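Local coordinates for uronate isomerase (PDB 2Q01), which catalyses the reversible isomerisation of D-glucuronate to D-fructuronate and of D-galacturonate to D-tagaturonate in pentose and glucuronate interconversion, at residues B[12-17]-B[429-434]; B[50-55]-B[155-160]; B[353-358]-B[378-383]. All coordinates share one frame; numbering follows the deposited sequence.

Interaction 1. Residues B[12-17]-B[429-434]; sequences DRLFPS and HDVARR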
loop_
_atom_site.group_PDB
_atom_site.type_symbol
_atom_site.label_atom_id
_atom_site.label_comp_id
_atom_site.label_asym_id
_atom_site.label_seq_id
_atom_site.Cartn_x
_atom_site.Cartn_y
_atom_site.Cartn_z
ATOM N N ASP B 12 -21.535 -0.014 -20.817
ATOM C CA ASP B 12 -21.265 0.624 -19.532
ATOM C C ASP B 12 -20.177 -0.083 -18.737
ATOM O O ASP B 12 -20.157 -0.005 -17.512
ATOM C CB ASP B 12 -22.544 0.682 -18.694
ATOM C CG ASP B 12 -23.542 1.698 -19.209
ATOM O OD1 ASP B 12 -24.752 1.468 -19.007
ATOM O OD2 ASP B 12 -23.129 2.722 -19.803
ATOM N N ARG B 13 -19.284 -0.775 -19.437
ATOM C CA ARG B 13 -18.173 -1.479 -18.804
ATOM C C ARG B 13 -17.231 -0.505 -18.092
ATOM O O ARG B 13 -17.035 0.628 -18.544
ATOM C CB ARG B 13 -17.409 -2.314 -19.837
ATOM C CG ARG B 13 -16.876 -1.509 -21.006
ATOM C CD ARG B 13 -16.216 -2.375 -22.055
ATOM N NE ARG B 13 -15.742 -1.581 -23.188
ATOM C CZ ARG B 13 -16.493 -1.216 -24.223
ATOM N NH1 ARG B 13 -17.770 -1.569 -24.289
ATOM N NH2 ARG B 13 -15.966 -0.493 -25.199
ATOM N N LEU B 14 -16.685 -0.950 -16.959
ATOM C CA LEU B 14 -15.714 -0.184 -16.149
ATOM C C LEU B 14 -16.280 1.022 -15.370
ATOM O O LEU B 14 -15.577 1.619 -14.550
ATOM C CB LEU B 14 -14.453 0.202 -16.961
ATOM C CG LEU B 14 -13.768 -0.886 -17.814
ATOM C CD1 LEU B 14 -12.732 -0.296 -18.738
ATOM C CD2 LEU B 14 -13.159 -1.971 -16.966
ATOM N N PHE B 15 -17.542 1.372 -15.616
ATOM C CA PHE B 15 -18.230 2.407 -14.838
ATOM C C PHE B 15 -18.743 1.773 -13.551
ATOM O O PHE B 15 -19.066 0.582 -13.551
ATOM C CB PHE B 15 -19.404 3.012 -15.624
ATOM C CG PHE B 15 -19.010 3.670 -16.917
ATOM C CD1 PHE B 15 -17.772 4.309 -17.061
ATOM C CD2 PHE B 15 -19.891 3.665 -17.994
ATOM C CE1 PHE B 15 -17.414 4.911 -18.264
ATOM C CE2 PHE B 15 -19.546 4.271 -19.209
ATOM C CZ PHE B 15 -18.306 4.893 -19.346
ATOM N N PRO B 16 -18.826 2.552 -12.452
ATOM C CA PRO B 16 -19.316 1.995 -11.185
ATOM C C PRO B 16 -20.771 1.553 -11.304
ATOM O O PRO B 16 -21.491 2.034 -12.179
ATOM C CB PRO B 16 -19.216 3.180 -10.217
ATOM C CG PRO B 16 -18.264 4.126 -10.851
ATOM C CD PRO B 16 -18.489 3.981 -12.315
ATOM N N SER B 17 -21.198 0.635 -10.443
ATOM C CA SER B 17 -22.557 0.102 -10.529
ATOM C C SER B 17 -23.617 1.091 -10.039
ATOM O O SER B 17 -24.746 1.091 -10.546
ATOM C CB SER B 17 -22.673 -1.216 -9.775
ATOM O OG SER B 17 -23.934 -1.819 -10.016
ATOM N N HIS B 429 -6.618 2.464 -24.638
ATOM C CA HIS B 429 -7.010 3.863 -24.494
ATOM C C HIS B 429 -8.465 4.028 -24.086
ATOM O O HIS B 429 -8.786 4.956 -23.355
ATOM C CB HIS B 429 -6.716 4.651 -25.767
ATOM C CG HIS B 429 -5.351 5.260 -25.787
ATOM N ND1 HIS B 429 -4.226 4.550 -26.143
ATOM C CD2 HIS B 429 -4.927 6.507 -25.479
ATOM C CE1 HIS B 429 -3.167 5.334 -26.056
ATOM N NE2 HIS B 429 -3.566 6.528 -25.660
ATOM N N ASP B 430 -9.329 3.122 -24.544
ATOM C CA ASP B 430 -10.728 3.093 -24.116
ATOM C C ASP B 430 -10.871 2.805 -22.623
ATOM O O ASP B 430 -11.671 3.452 -21.943
ATOM C CB ASP B 430 -11.535 2.071 -24.913
ATOM C CG ASP B 430 -13.023 2.326 -24.829
ATOM O OD1 ASP B 430 -13.721 1.595 -24.095
ATOM O OD2 ASP B 430 -13.491 3.281 -25.478
ATOM N N VAL B 431 -10.098 1.836 -22.124
ATOM C CA VAL B 431 -10.052 1.503 -20.691
ATOM C C VAL B 431 -9.611 2.716 -19.863
ATOM O O VAL B 431 -10.208 3.017 -18.833
ATOM C CB VAL B 431 -9.113 0.292 -20.423
ATOM C CG1 VAL B 431 -8.844 0.084 -18.929
ATOM C CG2 VAL B 431 -9.687 -0.956 -21.013
ATOM N N ALA B 432 -8.581 3.417 -20.339
ATOM C CA ALA B 432 -8.091 4.641 -19.693
ATOM C C ALA B 432 -9.184 5.688 -19.570
ATOM O O ALA B 432 -9.343 6.306 -18.522
ATOM C CB ALA B 432 -6.927 5.208 -20.470
ATOM N N ARG B 433 -9.938 5.867 -20.650
ATOM C CA ARG B 433 -11.012 6.858 -20.716
ATOM C C ARG B 433 -12.214 6.544 -19.814
ATOM O O ARG B 433 -12.784 7.455 -19.215
ATOM C CB ARG B 433 -11.432 7.064 -22.167
ATOM C CG ARG B 433 -10.341 7.740 -22.990
ATOM C CD ARG B 433 -10.547 7.615 -24.492
ATOM N NE ARG B 433 -9.426 8.239 -25.193
ATOM C CZ ARG B 433 -9.412 8.583 -26.478
ATOM N NH1 ARG B 433 -10.464 8.366 -27.257
ATOM N NH2 ARG B 433 -8.333 9.158 -26.982
ATOM N N ARG B 434 -12.567 5.265 -19.690
ATOM C CA ARG B 434 -13.679 4.833 -18.835
ATOM C C ARG B 434 -13.360 4.913 -17.356
ATOM O O ARG B 434 -14.214 5.313 -16.562
ATOM C CB ARG B 434 -14.102 3.406 -19.175
ATOM C CG ARG B 434 -14.719 3.286 -20.539
ATOM C CD ARG B 434 -15.113 1.872 -20.878
ATOM N NE ARG B 434 -15.825 1.877 -22.148
ATOM C CZ ARG B 434 -17.148 1.873 -22.266
ATOM N NH1 ARG B 434 -17.693 1.903 -23.467
ATOM N NH2 ARG B 434 -17.919 1.819 -21.187
HETATM O O HOH W 1 -12.799 -1.297 -23.292
#

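Interaction 2. Residues B[50-55]-B[155-160]; sequences ATNAPF and RPRALF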
loop_
_atom_site.group_PDB
_atom_site.type_symbol
_atom_site.label_atom_id
_atom_site.label_comp_id
_atom_site.label_asym_id
_atom_site.label_seq_id
_atom_site.Cartn_x
_atom_site.Cartn_y
_atom_site.Cartn_z
ATOM N N ALA B 50 6.356 1.548 -42.439
ATOM C CA ALA B 50 7.239 1.944 -43.530
ATOM C C ALA B 50 7.073 1.012 -44.723
ATOM O O ALA B 50 7.062 1.462 -45.873
ATOM C CB ALA B 50 8.692 1.990 -43.070
ATOM N N THR B 51 6.938 -0.284 -44.447
ATOM C CA THR B 51 6.743 -1.275 -45.503
ATOM C C THR B 51 5.265 -1.465 -45.836
ATOM O O THR B 51 4.920 -1.735 -46.985
ATOM C CB THR B 51 7.376 -2.652 -45.154
ATOM O OG1 THR B 51 6.661 -3.263 -44.070
ATOM C CG2 THR B 51 8.849 -2.501 -44.783
ATOM N N ASN B 52 4.415 -1.306 -44.819
ATOM C CA ASN B 52 2.970 -1.588 -44.876
ATOM C C ASN B 52 2.619 -3.014 -45.316
ATOM O O ASN B 52 1.643 -3.244 -46.029
ATOM C CB ASN B 52 2.205 -0.528 -45.681
ATOM C CG ASN B 52 0.752 -0.404 -45.251
ATOM O OD1 ASN B 52 0.414 -0.591 -44.083
ATOM N ND2 ASN B 52 -0.114 -0.081 -46.199
ATOM N N ALA B 53 3.433 -3.967 -44.870
ATOM C CA ALA B 53 3.207 -5.378 -45.135
ATOM C C ALA B 53 2.126 -5.897 -44.191
ATOM O O ALA B 53 2.066 -5.467 -43.041
ATOM C CB ALA B 53 4.503 -6.153 -44.945
ATOM N N PRO B 54 1.266 -6.818 -44.669
ATOM C CA PRO B 54 0.227 -7.373 -43.797
ATOM C C PRO B 54 0.785 -8.300 -42.719
ATOM O O PRO B 54 1.840 -8.905 -42.903
ATOM C CB PRO B 54 -0.647 -8.189 -44.761
ATOM C CG PRO B 54 -0.233 -7.785 -46.135
ATOM C CD PRO B 54 1.193 -7.384 -46.026
ATOM N N PHE B 55 0.073 -8.394 -41.599
ATOM C CA PHE B 55 0.347 -9.411 -40.585
ATOM C C PHE B 55 -0.129 -10.773 -41.104
ATOM O O PHE B 55 -0.964 -10.840 -42.017
ATOM C CB PHE B 55 -0.340 -9.059 -39.261
ATOM C CG PHE B 55 -0.009 -7.679 -38.746
ATOM C CD1 PHE B 55 1.190 -7.435 -38.078
ATOM C CD2 PHE B 55 -0.905 -6.623 -38.919
ATOM C CE1 PHE B 55 1.497 -6.158 -37.595
ATOM C CE2 PHE B 55 -0.606 -5.341 -38.441
ATOM C CZ PHE B 55 0.596 -5.110 -37.778
ATOM N N ARG B 155 -4.259 -3.594 -43.177
ATOM C CA ARG B 155 -2.890 -3.157 -43.392
ATOM C C ARG B 155 -2.568 -2.181 -42.267
ATOM O O ARG B 155 -3.447 -1.418 -41.855
ATOM C CB ARG B 155 -2.745 -2.457 -44.752
ATOM C CG ARG B 155 -3.108 -3.308 -45.957
ATOM C CD ARG B 155 -2.175 -4.498 -46.111
ATOM N NE ARG B 155 -0.993 -4.164 -46.900
ATOM C CZ ARG B 155 -0.785 -4.576 -48.147
ATOM N NH1 ARG B 155 -1.676 -5.350 -48.751
ATOM N NH2 ARG B 155 0.317 -4.220 -48.790
ATOM N N PRO B 156 -1.330 -2.231 -41.735
ATOM C CA PRO B 156 -0.875 -1.349 -40.647
ATOM C C PRO B 156 -1.261 0.128 -40.779
ATOM O O PRO B 156 -1.778 0.705 -39.817
ATOM C CB PRO B 156 0.642 -1.519 -40.682
ATOM C CG PRO B 156 0.825 -2.928 -41.139
ATOM C CD PRO B 156 -0.286 -3.205 -42.116
ATOM N N ARG B 157 -1.026 0.716 -41.951
ATOM C CA ARG B 157 -1.383 2.115 -42.217
ATOM C C ARG B 157 -2.895 2.343 -42.216
ATOM O O ARG B 157 -3.374 3.361 -41.713
ATOM C CB ARG B 157 -0.813 2.573 -43.558
ATOM C CG ARG B 157 0.687 2.783 -43.580
ATOM C CD ARG B 157 1.134 3.315 -44.938
ATOM N NE ARG B 157 2.577 3.508 -44.987
ATOM C CZ ARG B 157 3.258 3.852 -46.075
ATOM N NH1 ARG B 157 2.632 4.043 -47.227
ATOM N NH2 ARG B 157 4.571 4.008 -46.007
ATOM N N ALA B 158 -3.633 1.391 -42.782
ATOM C CA ALA B 158 -5.092 1.460 -42.851
ATOM C C ALA B 158 -5.726 1.355 -41.467
ATOM O O ALA B 158 -6.727 2.015 -41.188
ATOM C CB ALA B 158 -5.629 0.374 -43.763
ATOM N N LEU B 159 -5.129 0.527 -40.613
ATOM C CA LEU B 159 -5.568 0.356 -39.230
ATOM C C LEU B 159 -5.244 1.579 -38.378
ATOM O O LEU B 159 -6.036 1.962 -37.522
ATOM C CB LEU B 159 -4.918 -0.885 -38.621
ATOM C CG LEU B 159 -5.521 -2.252 -38.941
ATOM C CD1 LEU B 159 -4.538 -3.361 -38.583
ATOM C CD2 LEU B 159 -6.834 -2.455 -38.213
ATOM N N PHE B 160 -4.078 2.178 -38.624
ATOM C CA PHE B 160 -3.644 3.417 -37.972
ATOM C C PHE B 160 -4.664 4.534 -38.180
ATOM O O PHE B 160 -4.945 5.304 -37.262
ATOM C CB PHE B 160 -2.285 3.831 -38.545
ATOM C CG PHE B 160 -1.596 4.955 -37.802
ATOM C CD1 PHE B 160 -0.638 4.676 -36.835
ATOM C CD2 PHE B 160 -1.861 6.291 -38.109
ATOM C CE1 PHE B 160 0.021 5.700 -36.168
ATOM C CE2 PHE B 160 -1.203 7.321 -37.448
ATOM C CZ PHE B 160 -0.260 7.025 -36.475
#

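Interaction 3. Residues B[353-358]-B[378-383]; sequences PRLSII and YPVLKL. With K (potassium ion), chain E.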
loop_
_atom_site.group_PDB
_atom_site.type_symbol
_atom_site.label_atom_id
_atom_site.label_comp_id
_atom_site.label_asym_id
_atom_site.label_seq_id
_atom_site.Cartn_x
_atom_site.Cartn_y
_atom_site.Cartn_z
ATOM N N PRO B 353 13.405 26.020 -15.317
ATOM C CA PRO B 353 12.228 26.067 -16.198
ATOM C C PRO B 353 12.312 25.173 -17.446
ATOM O O PRO B 353 11.286 24.677 -17.912
ATOM C CB PRO B 353 12.161 27.543 -16.616
ATOM C CG PRO B 353 13.022 28.280 -15.622
ATOM C CD PRO B 353 14.101 27.320 -15.275
ATOM N N ARG B 354 13.520 24.968 -17.967
ATOM C CA ARG B 354 13.725 24.266 -19.242
ATOM C C ARG B 354 13.660 22.739 -19.139
ATOM O O ARG B 354 13.566 22.051 -20.160
ATOM C CB ARG B 354 15.065 24.672 -19.875
ATOM C CG ARG B 354 15.251 26.169 -20.083
ATOM C CD ARG B 354 16.717 26.510 -20.321
ATOM N NE ARG B 354 17.515 26.424 -19.096
ATOM C CZ ARG B 354 18.845 26.344 -19.063
ATOM N NH1 ARG B 354 19.554 26.327 -20.188
ATOM N NH2 ARG B 354 19.472 26.272 -17.896
ATOM N N LEU B 355 13.719 22.212 -17.917
ATOM C CA LEU B 355 13.747 20.766 -17.712
ATOM C C LEU B 355 12.364 20.183 -17.414
ATOM O O LEU B 355 11.601 20.722 -16.610
ATOM C CB LEU B 355 14.744 20.392 -16.609
ATOM C CG LEU B 355 14.984 18.905 -16.316
ATOM C CD1 LEU B 355 15.577 18.177 -17.523
ATOM C CD2 LEU B 355 15.854 18.726 -15.083
ATOM N N SER B 356 12.055 19.076 -18.079
ATOM C CA SER B 356 10.811 18.365 -17.863
ATOM C C SER B 356 11.101 16.878 -17.652
ATOM O O SER B 356 11.623 16.206 -18.552
ATOM C CB SER B 356 9.868 18.590 -19.048
ATOM O OG SER B 356 8.572 18.089 -18.776
ATOM N N ILE B 357 10.790 16.387 -16.450
ATOM C CA ILE B 357 10.960 14.975 -16.097
ATOM C C ILE B 357 9.601 14.324 -15.775
ATOM O O ILE B 357 8.773 14.914 -15.089
ATOM C CB ILE B 357 11.955 14.798 -14.908
ATOM C CG1 ILE B 357 13.288 15.501 -15.199
ATOM C CG2 ILE B 357 12.216 13.323 -14.605
ATOM C CD1 ILE B 357 14.289 15.424 -14.079
ATOM N N ILE B 358 9.371 13.119 -16.290
ATOM C CA ILE B 358 8.158 12.360 -15.990
ATOM C C ILE B 358 8.527 11.073 -15.263
ATOM O O ILE B 358 9.242 10.240 -15.806
ATOM C CB ILE B 358 7.333 12.041 -17.264
ATOM C CG1 ILE B 358 7.050 13.319 -18.062
ATOM C CG2 ILE B 358 6.021 11.350 -16.891
ATOM C CD1 ILE B 358 6.363 13.076 -19.380
ATOM N N TYR B 378 8.047 20.129 -7.029
ATOM C CA TYR B 378 9.113 20.491 -7.967
ATOM C C TYR B 378 8.571 20.891 -9.329
ATOM O O TYR B 378 7.760 20.159 -9.896
ATOM C CB TYR B 378 10.102 19.334 -8.125
ATOM C CG TYR B 378 11.065 19.213 -6.978
ATOM C CD1 TYR B 378 10.875 18.261 -5.979
ATOM C CD2 TYR B 378 12.171 20.064 -6.883
ATOM C CE1 TYR B 378 11.768 18.155 -4.912
ATOM C CE2 TYR B 378 13.064 19.970 -5.827
ATOM C CZ TYR B 378 12.858 19.016 -4.847
ATOM O OH TYR B 378 13.747 18.929 -3.807
ATOM N N PRO B 379 9.005 22.050 -9.866
ATOM C CA PRO B 379 8.622 22.536 -11.199
ATOM C C PRO B 379 8.898 21.550 -12.344
ATOM O O PRO B 379 8.157 21.522 -13.330
ATOM C CB PRO B 379 9.494 23.777 -11.372
ATOM C CG PRO B 379 9.736 24.241 -10.006
ATOM C CD PRO B 379 9.899 23.003 -9.191
ATOM N N VAL B 380 9.929 20.728 -12.191
ATOM C CA VAL B 380 10.408 19.863 -13.266
ATOM C C VAL B 380 9.753 18.482 -13.330
ATOM O O VAL B 380 9.854 17.801 -14.348
ATOM C CB VAL B 380 11.941 19.691 -13.182
ATOM C CG1 VAL B 380 12.623 21.019 -13.384
ATOM C CG2 VAL B 380 12.350 19.106 -11.848
ATOM N N LEU B 381 9.089 18.072 -12.251
ATOM C CA LEU B 381 8.627 16.690 -12.091
ATOM C C LEU B 381 7.159 16.518 -12.432
ATOM O O LEU B 381 6.328 17.326 -12.022
ATOM C CB LEU B 381 8.855 16.238 -10.650
ATOM C CG LEU B 381 10.039 15.339 -10.282
ATOM C CD1 LEU B 381 11.242 15.485 -11.200
ATOM C CD2 LEU B 381 10.420 15.574 -8.827
ATOM N N LYS B 382 6.825 15.463 -13.159
ATOM C CA LYS B 382 5.440 15.178 -13.492
ATOM C C LYS B 382 5.255 13.688 -13.280
ATOM O O LYS B 382 6.230 12.948 -13.287
ATOM C CB LYS B 382 5.183 15.533 -14.952
ATOM C CG LYS B 382 3.989 16.412 -15.210
ATOM C CD LYS B 382 4.363 17.868 -15.214
ATOM C CE LYS B 382 3.441 18.676 -16.096
ATOM N NZ LYS B 382 3.473 20.106 -15.686
ATOM N N LEU B 383 4.015 13.244 -13.095
ATOM C CA LEU B 383 3.754 11.827 -12.856
ATOM C C LEU B 383 3.199 11.120 -14.066
ATOM O O LEU B 383 2.251 11.584 -14.686
ATOM C CB LEU B 383 2.825 11.625 -11.663
ATOM C CG LEU B 383 3.448 12.000 -10.322
ATOM C CD1 LEU B 383 2.570 11.563 -9.194
ATOM C CD2 LEU B 383 4.851 11.412 -10.175
HETATM K K K E . 5.385 19.531 -11.078
HETATM O O HOH W 2 5.199 20.747 -13.388
#

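Interaction 1. Residues B[12-17]-B[429-434]
D430 opens the contact from helix 425-445, its CG anti to the backbone N (chi1 -161°), which places OD1 within reach of R13. Its OD1 is gripped by two arginines. R434 NE, one turn further along the same helix, donates to D430 OD1 at 2.9 Å, with the oxygen close to the guanidinium plane. R13 NH2 reaches D430 OD1 from the loop in a longer salt bridge of 3.3 Å, coming in well above the carboxylate plane. A water extends this network, accepting from R13 NE and donating to D430 OD1, while OD2 bonds to Y29 OH.

V431 supplies the apolar side of the contact. L14 CD1 lies 3.9 Å from V431 CG2, a branched aliphatic pair beside the charges; the loop makes a type II turn from D12 to F15, and L14 points toward the helix from it.

R434 does most of the work. Its extended chain runs out between R13 and F15, and NH2 donates to R13 O at 3.0 Å, in the carbonyl plane on a lone pair; the same nitrogen also bonds E11 O. One face of its guanidinium is covered by R13, the two planar groups lying 31° apart, with R13 NH2 and R434 NH1 only 3.4 Å from each other. The F15 side chain runs across that of R434, though ring and guanidinium planes are only 29° apart, and brings F15 CE1 to 3.8 Å from R434 CB.

Two guanidiniums held this close, both charged, would probably repel each other, and the carboxylate they share is likely to offset part of that cost. With R13 NH1 also held by H10 O, backbone carbonyls share in holding both guanidiniums, so the N-terminal loop is tied to the helix through a largely buried charge network.

Interaction 2. Residues B[50-55]-B[155-160]
N52 accepts the central bonds. R155 NE donates to N52 O at 2.9 Å, nearly along the C=O axis and with the oxygen close to the guanidinium plane; R155 NH2 adds a weak second bond to the same carbonyl. Through its side chain, N52 OD1 takes the backbone N-H of R157 at 2.9 Å, a nearly straight bond (171°) whose donor stands above the amide plane. That N-H belongs to the first turn of helix 156-162, where no preceding helical carbonyl is available to it, and a short side-chain amide suits the task.

Around these bonds lie aliphatic surfaces. P54 CG sits over one face of the R155 guanidinium, 3.8 Å from R155 NE, and N52 CB lies over a face of the R157 guanidinium. F55 reaches P156 tip to tip, F55 CE2 being 3.9 Å from P156 CG.

Further out, the torsions set the stage. N52 leaves helix 47-51 with positive phi (56°), a conformation asparagine tolerates well, and its CG is anti to the backbone N. R155 is bent at chi2 and chi3, which folds its guanidinium back to the carbonyl, whereas R157, extended from CG to NE, donates its NE to F49 O. An alanine in place of R155 would remove both bonds to N52 O and the cover on P54, and would probably loosen the chain after helix 47-51.

The arrangement joins the C-terminal end of one helix to the N-terminus of another: R155 occupies the N-cap position, proline takes the first helical place, where its missing N-H costs nothing, and N52 OD1 accepts the N-H of the next residue, R157, from a distant part of the chain.

Interaction 3. Residues B[353-358]-B[378-383]
A right-handed beta-alpha-beta crossover, the repeating unit of the TIM-barrel clan, brings strands 357-359 and 381-383 side by side, and the turn leading into the second strand carries part of a potassium site. The strands run parallel. I357 N donates to V380 O at 2.7 Å, nearly straight, and I357 O accepts from K382 N at 2.8 Å in a more bent bond (132°); both donors lie nearly along the C=O axis of their acceptors. One residue, I357, thus uses both its N-H and its carbonyl toward the same neighbour.

I357 and L381 project to the same face of the sheet, side by side and pointing the same way, with I357 CB 3.8 Å from L381 CD1. Branched aliphatic side chains suit this buried face. Ahead of the paired strands, V380 turns CG1 beside the loop, 3.9 Å from L355 CB. I358 and K382 share the other face, where the lysine bends away at chi2 and leaves K382 CB beside I357 O.

The potassium ion is bound by Y378 O at 2.7 Å and L381 O at 2.6 Å, the ends of a type I turn, and by a water 2.6 Å from the ion. That water donates to P379 O and accepts from K382 NZ, so the K382 ammonium binds a water of the ion's own shell. A375 O and N411 OD1 of the same chain and S75 O of a neighbouring subunit complete the coordination, which makes the site a subunit bridge.

L355 packs on helix 281-302, I357 and V380 on helix 343-349, and I358 bonds through its backbone to M306 and I308, so strand 357-359 lies between strands 305-308 and 381-383.

Overall arrangement
Along the chain, interaction 1 brackets most of the sequence, and interactions 2 and 3 follow one another within that span. Their centres form a wide triangle: interactions 1 and 2, like 1 and 3, lie about 29 Å apart, and interactions 2 and 3 lie about 36 Å apart, on opposite sides of the chain's centre. None touches another. Interaction 1 fixes the N-terminal loop to helix 425-445, interaction 2 joins helices 47-51 and 156-162, and interaction 3 pairs two strands of the four-stranded parallel sheet. Two also face other subunits: a second subunit packs against loop 12-17, and a third shares the potassium of interaction 3, so tertiary and quaternary structure are coupled there.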